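Long-range contacts in replication protein B (Plasmid RSF1010, PDB 3H20), which acts as a primase in plasmid replication, probably joining nucleotides into a primer on single-stranded DNA with release of diphosphate: residues L75-L79 against A133-S137; A89-E93 against T175-G179. All blocks are in the same frame, centred on the assembly; numbering follows the deposited sequence.

Interaction 1: L75-L79 against A133-S137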
ATOM      1  N   LEU A  75     -11.545 -10.813   4.761  1.00 32.92           N
ATOM      2  CA  LEU A  75     -10.718 -11.895   5.335  1.00 32.37           C
ATOM      3  C   LEU A  75      -9.911 -11.455   6.561  1.00 32.09           C
ATOM      4  O   LEU A  75      -9.220 -10.424   6.523  1.00 31.30           O
ATOM      5  CB  LEU A  75      -9.740 -12.454   4.278  1.00 31.88           C
ATOM      6  CG  LEU A  75      -8.796 -13.591   4.707  1.00 32.88           C
ATOM      7  CD1 LEU A  75      -9.572 -14.871   4.991  1.00 31.83           C
ATOM      8  CD2 LEU A  75      -7.703 -13.867   3.664  1.00 32.66           C
ATOM      9  N   VAL A  76      -9.976 -12.271   7.621  1.00 31.84           N
ATOM     10  CA  VAL A  76      -9.141 -12.119   8.825  1.00 32.09           C
ATOM     11  C   VAL A  76      -8.319 -13.410   9.038  1.00 32.59           C
ATOM     12  O   VAL A  76      -8.885 -14.494   9.215  1.00 31.90           O
ATOM     13  CB  VAL A  76     -10.006 -11.821  10.086  1.00 32.17           C
ATOM     14  CG1 VAL A  76      -9.126 -11.342  11.236  1.00 31.69           C
ATOM     15  CG2 VAL A  76     -11.067 -10.766   9.782  1.00 32.27           C
ATOM     16  N   ASP A  77      -6.991 -13.276   9.025  1.00 32.93           N
ATOM     17  CA  ASP A  77      -6.060 -14.408   8.918  1.00 34.45           C
ATOM     18  C   ASP A  77      -5.297 -14.647  10.237  1.00 34.83           C
ATOM     19  O   ASP A  77      -5.096 -13.709  11.011  1.00 34.93           O
ATOM     20  CB  ASP A  77      -5.061 -14.093   7.789  1.00 34.98           C
ATOM     21  CG  ASP A  77      -4.321 -15.319   7.276  1.00 36.86           C
ATOM     22  OD1 ASP A  77      -4.785 -16.455   7.502  1.00 37.76           O
ATOM     23  OD2 ASP A  77      -3.256 -15.133   6.646  1.00 39.28           O
ATOM     24  N   ASP A  78      -4.892 -15.896  10.487  1.00 34.96           N
ATOM     25  CA  ASP A  78      -4.020 -16.279  11.624  1.00 35.55           C
ATOM     26  C   ASP A  78      -4.687 -16.077  12.999  1.00 34.44           C
ATOM     27  O   ASP A  78      -4.103 -15.485  13.902  1.00 34.70           O
ATOM     28  CB  ASP A  78      -2.645 -15.567  11.540  1.00 36.48           C
ATOM     29  CG  ASP A  78      -1.527 -16.295  12.308  1.00 40.34           C
ATOM     30  OD1 ASP A  78      -1.544 -17.546  12.415  1.00 45.22           O
ATOM     31  OD2 ASP A  78      -0.585 -15.614  12.778  1.00 44.01           O
ATOM     32  N   LEU A  79      -5.904 -16.601  13.149  1.00 33.25           N
ATOM     33  CA  LEU A  79      -6.687 -16.483  14.387  1.00 32.28           C
ATOM     34  C   LEU A  79      -6.667 -17.770  15.222  1.00 31.86           C
ATOM     35  O   LEU A  79      -6.627 -18.867  14.673  1.00 31.37           O
ATOM     36  CB  LEU A  79      -8.154 -16.140  14.047  1.00 32.50           C
ATOM     37  CG  LEU A  79      -8.448 -14.791  13.368  1.00 32.04           C
ATOM     38  CD1 LEU A  79      -9.824 -14.824  12.720  1.00 33.39           C
ATOM     39  CD2 LEU A  79      -8.332 -13.628  14.359  1.00 33.18           C
ATOM     40  N   ALA A 133      -4.283  -9.959  14.465  1.00 37.83           N
ATOM     41  CA  ALA A 133      -4.130 -10.962  13.426  1.00 38.90           C
ATOM     42  C   ALA A 133      -2.979 -10.583  12.477  1.00 39.72           C
ATOM     43  O   ALA A 133      -2.238  -9.633  12.745  1.00 39.52           O
ATOM     44  CB  ALA A 133      -5.447 -11.138  12.679  1.00 38.69           C
ATOM     45  N   ASP A 134      -2.808 -11.334  11.391  1.00 40.76           N
ATOM     46  CA  ASP A 134      -1.697 -11.082  10.456  1.00 41.84           C
ATOM     47  C   ASP A 134      -1.967  -9.822   9.621  1.00 42.35           C
ATOM     48  O   ASP A 134      -2.870  -9.821   8.778  1.00 42.76           O
ATOM     49  CB  ASP A 134      -1.471 -12.304   9.541  1.00 41.80           C
ATOM     50  CG  ASP A 134      -0.124 -12.263   8.805  1.00 42.89           C
ATOM     51  OD1 ASP A 134       0.447 -11.163   8.629  1.00 40.55           O
ATOM     52  OD2 ASP A 134       0.356 -13.341   8.381  1.00 43.69           O
ATOM     53  N   PRO A 135      -1.182  -8.749   9.841  1.00 43.17           N
ATOM     54  CA  PRO A 135      -1.417  -7.503   9.104  1.00 43.81           C
ATOM     55  C   PRO A 135      -1.081  -7.609   7.609  1.00 44.49           C
ATOM     56  O   PRO A 135      -1.648  -6.872   6.797  1.00 45.05           O
ATOM     57  CB  PRO A 135      -0.471  -6.507   9.785  1.00 43.77           C
ATOM     58  CG  PRO A 135       0.644  -7.351  10.316  1.00 43.51           C
ATOM     59  CD  PRO A 135      -0.019  -8.640  10.748  1.00 43.30           C
ATOM     60  N   ALA A 136      -0.163  -8.512   7.256  1.00 44.86           N
ATOM     61  CA  ALA A 136       0.248  -8.703   5.866  1.00 44.90           C
ATOM     62  C   ALA A 136      -0.877  -9.297   5.027  1.00 45.09           C
ATOM     63  O   ALA A 136      -0.868  -9.178   3.799  1.00 45.31           O
ATOM     64  CB  ALA A 136       1.487  -9.584   5.794  1.00 45.20           C
ATOM     65  N   SER A 137      -1.834  -9.934   5.706  1.00 44.80           N
ATOM     66  CA  SER A 137      -3.001 -10.547   5.088  1.00 44.78           C
ATOM     67  C   SER A 137      -4.178  -9.571   4.944  1.00 44.47           C
ATOM     68  O   SER A 137      -5.203  -9.909   4.334  1.00 44.28           O
ATOM     69  CB  SER A 137      -3.462 -11.751   5.925  1.00 44.91           C
ATOM     70  OG  SER A 137      -2.530 -12.821   5.887  1.00 45.93           O
TER
HETATM   71  O   HOH W   1      -7.797  -9.236   4.401  1.00 31.64           O
HETATM   72  O   HOH W   2      -5.717 -10.760   8.769  1.00 23.43           O
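Ser137 OG donates to Asp77 OD2 over only 2.5 Å, meeting that oxygen on its anti lone pair, away from OD1. The other oxygen, OD1, accepts from Gln106 on the neighbouring strand, so the carboxylate is held from both ends and its rotation is fixed. Turning CG away from the backbone N (chi1 -162°) carries the group to the serine, whose CB packs 3.4 Å from Asp77 CB. Backbone contacts reinforce the pairing: Asp134 N gives a weak but nearly straight bond to Asp77 O (3.3 Å, 172°), while a water links Asp77 N to Asp134 O. Ala133 CB, meanwhile, fits against Val76 CG1 at 4.0 Å, with Leu79 CD2 nearby. With an alanine in place of Asp77, Ser137 OG and the Gln106 amide would probably each lose an acceptor, one carboxylate oxygen apiece, and be left free to turn. Asp134 opens an Asx turn, its OD1 accepting from Ala136 N; its OD2 remains 4.4 Å from Asp77 OD2. Asp78 and Leu79 form a G1 beta bulge opposite Tyr105 on this edge strand. With diphosphate about 5 Å from the Asp77 side chain, such clustered carboxylates are consistent with the metal-dependent site expected of a primase.

Interaction 2: A89-E93 against T175-G179. With SO4 (sulfate ion), chain B.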
ATOM      1  N   ALA A  89     -18.514 -12.308  20.332  1.00 31.87           N
ATOM      2  CA  ALA A  89     -19.081 -11.594  21.481  1.00 31.94           C
ATOM      3  C   ALA A  89     -19.069 -10.072  21.301  1.00 31.69           C
ATOM      4  O   ALA A  89     -19.660  -9.333  22.099  1.00 31.61           O
ATOM      5  CB  ALA A  89     -18.342 -11.983  22.770  1.00 32.27           C
ATOM      6  N   GLU A  90     -18.387  -9.622  20.251  1.00 31.70           N
ATOM      7  CA  GLU A  90     -18.246  -8.208  19.912  1.00 31.84           C
ATOM      8  C   GLU A  90     -18.973  -7.829  18.609  1.00 31.71           C
ATOM      9  O   GLU A  90     -18.814  -6.716  18.096  1.00 31.47           O
ATOM     10  CB  GLU A  90     -16.754  -7.839  19.827  1.00 31.96           C
ATOM     11  CG  GLU A  90     -16.049  -7.926  21.202  1.00 32.10           C
ATOM     12  CD  GLU A  90     -14.521  -7.873  21.140  1.00 33.25           C
ATOM     13  OE1 GLU A  90     -13.947  -7.529  20.084  1.00 34.39           O
ATOM     14  OE2 GLU A  90     -13.887  -8.175  22.175  1.00 34.86           O
ATOM     15  N   GLY A  91     -19.794  -8.738  18.090  1.00 31.93           N
ATOM     16  CA  GLY A  91     -20.561  -8.446  16.876  1.00 32.26           C
ATOM     17  C   GLY A  91     -19.763  -8.523  15.579  1.00 32.08           C
ATOM     18  O   GLY A  91     -20.219  -8.038  14.535  1.00 32.76           O
ATOM     19  N   ARG A  92     -18.587  -9.146  15.632  1.00 32.06           N
ATOM     20  CA  ARG A  92     -17.799  -9.453  14.422  1.00 31.77           C
ATOM     21  C   ARG A  92     -17.953 -10.946  14.075  1.00 31.82           C
ATOM     22  O   ARG A  92     -16.956 -11.647  13.829  1.00 31.93           O
ATOM     23  CB  ARG A  92     -16.315  -9.106  14.617  1.00 31.92           C
ATOM     24  CG  ARG A  92     -15.961  -7.602  14.511  1.00 31.24           C
ATOM     25  CD  ARG A  92     -16.446  -6.790  15.719  1.00 31.88           C
ATOM     26  NE  ARG A  92     -15.740  -5.503  15.770  1.00 31.81           N
ATOM     27  CZ  ARG A  92     -16.213  -4.397  16.340  1.00 31.93           C
ATOM     28  NH1 ARG A  92     -17.409  -4.395  16.942  1.00 29.72           N
ATOM     29  NH2 ARG A  92     -15.476  -3.290  16.313  1.00 28.02           N
ATOM     30  N   GLU A  93     -19.194 -11.421  14.065  1.00 32.04           N
ATOM     31  CA  GLU A  93     -19.479 -12.846  13.820  1.00 32.52           C
ATOM     32  C   GLU A  93     -18.998 -13.213  12.410  1.00 32.90           C
ATOM     33  O   GLU A  93     -19.328 -12.514  11.445  1.00 33.64           O
ATOM     34  CB  GLU A  93     -20.986 -13.164  13.928  1.00 32.45           C
ATOM     35  CG  GLU A  93     -21.660 -12.817  15.264  1.00 32.81           C
ATOM     36  CD  GLU A  93     -22.275 -11.413  15.291  1.00 33.57           C
ATOM     37  OE1 GLU A  93     -21.849 -10.530  14.508  1.00 33.42           O
ATOM     38  OE2 GLU A  93     -23.195 -11.201  16.106  1.00 33.99           O
ATOM     39  N   THR A 175     -24.629 -11.612   7.735  1.00 32.05           N
ATOM     40  CA  THR A 175     -23.930 -10.348   8.003  1.00 31.54           C
ATOM     41  C   THR A 175     -23.622 -10.214   9.497  1.00 31.49           C
ATOM     42  O   THR A 175     -24.460 -10.533  10.326  1.00 31.87           O
ATOM     43  CB  THR A 175     -24.780  -9.154   7.517  1.00 31.78           C
ATOM     44  OG1 THR A 175     -25.043  -9.305   6.114  1.00 31.08           O
ATOM     45  CG2 THR A 175     -24.074  -7.838   7.767  1.00 30.93           C
ATOM     46  N   ALA A 176     -22.414  -9.751   9.835  1.00 31.32           N
ATOM     47  CA  ALA A 176     -22.042  -9.514  11.239  1.00 31.23           C
ATOM     48  C   ALA A 176     -22.957  -8.451  11.862  1.00 30.97           C
ATOM     49  O   ALA A 176     -23.383  -7.526  11.168  1.00 30.83           O
ATOM     50  CB  ALA A 176     -20.587  -9.086  11.340  1.00 30.14           C
ATOM     51  N   THR A 177     -23.281  -8.597  13.152  1.00 30.56           N
ATOM     52  CA  THR A 177     -24.067  -7.566  13.873  1.00 30.64           C
ATOM     53  C   THR A 177     -23.459  -6.154  13.721  1.00 30.92           C
ATOM     54  O   THR A 177     -24.187  -5.179  13.508  1.00 30.34           O
ATOM     55  CB  THR A 177     -24.209  -7.913  15.376  1.00 30.90           C
ATOM     56  OG1 THR A 177     -24.845  -9.190  15.515  1.00 30.05           O
ATOM     57  CG2 THR A 177     -25.047  -6.860  16.114  1.00 30.13           C
ATOM     58  N   ALA A 178     -22.130  -6.077  13.813  1.00 30.83           N
ATOM     59  CA  ALA A 178     -21.385  -4.818  13.715  1.00 31.39           C
ATOM     60  C   ALA A 178     -21.063  -4.396  12.288  1.00 32.07           C
ATOM     61  O   ALA A 178     -20.351  -3.413  12.085  1.00 32.30           O
ATOM     62  CB  ALA A 178     -20.091  -4.899  14.536  1.00 30.91           C
ATOM     63  N   GLY A 179     -21.579  -5.127  11.299  1.00 31.93           N
ATOM     64  CA  GLY A 179     -21.324  -4.800   9.882  1.00 32.17           C
ATOM     65  C   GLY A 179     -21.620  -3.351   9.502  1.00 32.03           C
ATOM     66  O   GLY A 179     -20.712  -2.627   9.072  1.00 32.57           O
TER
HETATM   67  S   SO4 B 324     -27.829 -11.404   6.342  1.00 63.89           S
HETATM   68  O1  SO4 B 324     -27.419 -11.526   7.736  1.00 64.05           O
HETATM   69  O2  SO4 B 324     -28.424 -10.089   6.132  1.00 64.32           O
HETATM   70  O3  SO4 B 324     -26.677 -11.574   5.459  1.00 63.82           O
HETATM   71  O4  SO4 B 324     -28.812 -12.440   6.033  1.00 64.72           O
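Ala176 is the first residue of 175-179 to meet 89-93. Thr175 just before it turns away; its N and OG1 hold a sulfate, probably from the crystallisation liquor. Thr175 N donates to sulfate O1 at 2.8 Å and its OG1 to O3, while the side chain rests on Lys110 of strand 104-110. Ala176 CB then lies 3.4 Å from Gly91 O and packs on Val109 as well.

Thr177 carries the main polar link. Its N donates to Glu93 OE1 (2.8 Å, 157°) and its OG1 to Glu93 OE2 (2.7 Å), so one residue grips both oxygens of one carboxylate, each on its syn side and somewhat out of the carboxylate plane. The threonine hydroxyl stands beside its own backbone N (chi1 -58°), which lets the two donors act as a pair; for its part, Glu93 bends at chi2 (92°), folding the acid back to receive them.

Ala178, at the N-cap position of helix 179-206, donates its N to Gly91 O at 2.8 Å. Gly91, with positive phi, is the C-prime residue of the Schellman motif ending helix 81-89; a side chain there would crowd the Ala178 methyl. Ala178 CB also lies 3.6 Å from Arg92 NH1, which bonds to Glu90 O while NH2 bridges to Glu130. Gly179 N closes a type I turn on Ala176 O and enters the helix.

Gly91 O and Glu93 OE1 come within 3.0 Å of each other, two acceptors that the amides of Ala178 and Thr177 separately satisfy. The two donors of Thr177 would probably favour a charged Glu93, while the close Gly91 O would partly oppose it.

In the fold
Both contacts belong to the N-terminal primase domain, their centres about 17 Å apart and their nearest atoms about 7 Å apart, without touching. Interaction 1 is partly buried and sets an edge strand against a loop leading toward strand 144-145, close to diphosphate; interaction 2 lies at the surface and joins the end of one helix to the start of another. Helix 81-89 connects them: Leu79 packs on it, and 89-93 follows from it. Tyr131 likewise meets Leu79 and bonds to Glu90. In each, a carboxylate is fixed by a hydroxyl, but interaction 2 leans more on strong backbone amide donors, interaction 1 on side chains and bridging water.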